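Side-chain contact in 3-deoxy-d-manno-octulosonic-acid transferase (Acinetobacter baumannii, PDB 4BFC), which probably transfers 3-deoxy-D-manno-octulosonic acid (Kdo) from CMP-Kdo, the nucleotide-activated donor bound by this C-terminal domain, onto a lipid A precursor: residues F88-C91 with Q92-L96. Residues are numbered along the deposited sequence; the frame is centred on the assembly and turned at random.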
loop_
_atom_site.group_PDB
_atom_site.type_symbol
_atom_site.label_atom_id
_atom_site.label_comp_id
_atom_site.label_asym_id
_atom_site.label_seq_id
_atom_site.Cartn_x
_atom_site.Cartn_y
_atom_site.Cartn_z
ATOM N N PHE A 88 -13.447 3.986 14.055
ATOM C CA PHE A 88 -14.633 3.974 14.883
ATOM C C PHE A 88 -14.231 4.262 16.345
ATOM O O PHE A 88 -14.856 5.154 16.987
ATOM C CB PHE A 88 -15.428 2.671 14.725
ATOM C CG PHE A 88 -16.747 2.732 15.463
ATOM C CD1 PHE A 88 -17.756 3.579 15.002
ATOM C CD2 PHE A 88 -16.947 1.964 16.617
ATOM C CE1 PHE A 88 -18.980 3.649 15.654
ATOM C CE2 PHE A 88 -18.159 2.035 17.289
ATOM C CZ PHE A 88 -19.173 2.891 16.815
ATOM N N GLU A 89 -13.206 3.584 16.857
ATOM C CA GLU A 89 -12.743 3.848 18.235
ATOM C C GLU A 89 -12.290 5.287 18.509
ATOM O O GLU A 89 -12.536 5.821 19.592
ATOM C CB GLU A 89 -11.686 2.881 18.693
ATOM C CG GLU A 89 -12.155 1.463 18.771
ATOM C CD GLU A 89 -13.331 1.318 19.700
ATOM O OE1 GLU A 89 -13.237 1.750 20.871
ATOM O OE2 GLU A 89 -14.362 0.797 19.232
ATOM N N ILE A 90 -11.623 5.902 17.541
ATOM C CA ILE A 90 -11.223 7.323 17.604
ATOM C C ILE A 90 -12.458 8.188 17.790
ATOM O O ILE A 90 -12.477 9.082 18.653
ATOM C CB ILE A 90 -10.422 7.729 16.349
ATOM C CG1 ILE A 90 -9.066 7.009 16.327
ATOM C CG2 ILE A 90 -10.272 9.248 16.242
ATOM C CD1 ILE A 90 -8.293 7.150 14.992
ATOM N N CYS A 91 -13.494 7.919 16.984
ATOM C CA CYS A 91 -14.767 8.689 17.018
ATOM C C CYS A 91 -15.457 8.518 18.366
ATOM O O CYS A 91 -15.911 9.501 18.965
ATOM C CB CYS A 91 -15.678 8.179 15.895
ATOM S SG CYS A 91 -15.055 8.594 14.261
ATOM N N GLN A 92 -15.562 7.256 18.792
ATOM C CA GLN A 92 -16.167 6.913 20.090
ATOM C C GLN A 92 -15.510 7.591 21.262
ATOM O O GLN A 92 -16.229 8.070 22.157
ATOM C CB GLN A 92 -16.164 5.413 20.291
ATOM C CG GLN A 92 -17.184 4.677 19.408
ATOM C CD GLN A 92 -18.601 5.205 19.473
ATOM O OE1 GLN A 92 -18.999 6.094 18.715
ATOM N NE2 GLN A 92 -19.382 4.643 20.370
ATOM N N ASN A 93 -14.188 7.644 21.269
ATOM C CA ASN A 93 -13.421 8.295 22.342
ATOM C C ASN A 93 -13.550 9.800 22.383
ATOM O O ASN A 93 -13.339 10.432 23.417
ATOM C CB ASN A 93 -11.971 7.878 22.292
ATOM C CG ASN A 93 -11.779 6.459 22.812
ATOM O OD1 ASN A 93 -12.755 5.774 23.162
ATOM N ND2 ASN A 93 -10.536 6.016 22.877
ATOM N N LEU A 94 -13.916 10.369 21.244
ATOM C CA LEU A 94 -14.124 11.786 21.157
ATOM C C LEU A 94 -15.553 12.118 21.574
ATOM O O LEU A 94 -15.965 13.269 21.483
ATOM C CB LEU A 94 -13.791 12.286 19.729
ATOM C CG LEU A 94 -12.332 12.692 19.551
ATOM C CD1 LEU A 94 -12.029 12.844 18.064
ATOM C CD2 LEU A 94 -11.900 13.977 20.267
ATOM N N ASN A 95 -16.305 11.109 22.000
ATOM C CA ASN A 95 -17.746 11.243 22.355
ATOM C C ASN A 95 -18.642 11.852 21.275
ATOM O O ASN A 95 -19.501 12.697 21.551
ATOM C CB ASN A 95 -17.900 11.989 23.692
ATOM C CG ASN A 95 -17.184 11.280 24.812
ATOM O OD1 ASN A 95 -17.378 10.088 25.010
ATOM N ND2 ASN A 95 -16.345 12.006 25.556
ATOM N N LEU A 96 -18.448 11.430 20.021
ATOM C CA LEU A 96 -19.207 11.973 18.938
ATOM C C LEU A 96 -20.169 10.876 18.529
ATOM O O LEU A 96 -19.750 9.691 18.491
ATOM C CB LEU A 96 -18.261 12.357 17.762
ATOM C CG LEU A 96 -17.263 13.495 18.040
ATOM C CD1 LEU A 96 -16.175 13.597 16.951
ATOM C CD2 LEU A 96 -18.054 14.793 18.188
#
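Cys91 O receives two N-H groups, both weakly: Leu96 N at 3.4 Å on a fairly straight path (N-H...O 164°), and Leu94 N at 3.2 Å on a bent one. Leu94 N is itself divided, since it also makes a weak bond to Ile90 O. Just before this end the i to i+4 bonds are sound, with Gln92 N to Phe88 O at 2.9 Å and Asn93 N to Glu89 O at 3.0 Å. Phe88 and Gln92 carry the side-chain contact. The Phe88 ring takes Gln92 CG over one face, 3.8 Å from the centroid and displaced toward the rim, a CH-pi contact. A bend at chi2 (-52°) then sets the Gln92 amide over the CZ rim of the ring, stacked but offset, with the two planes only 8° apart and CD lying 3.6 Å from Phe88 CZ; Arg100 adds a cation-pi contact to this ring. Cys91 and Leu94 pack on Leu59 of helix 54-68, and Cys91 and Leu96 on Val113 of strand 113-115. Asn95 turns to positive phi and its N bonds back to Gln92 O, which together with the Leu96-Cys91 bond defines a Schellman motif, here ending helix 84-93 before strand 98-100 of the parallel sheet.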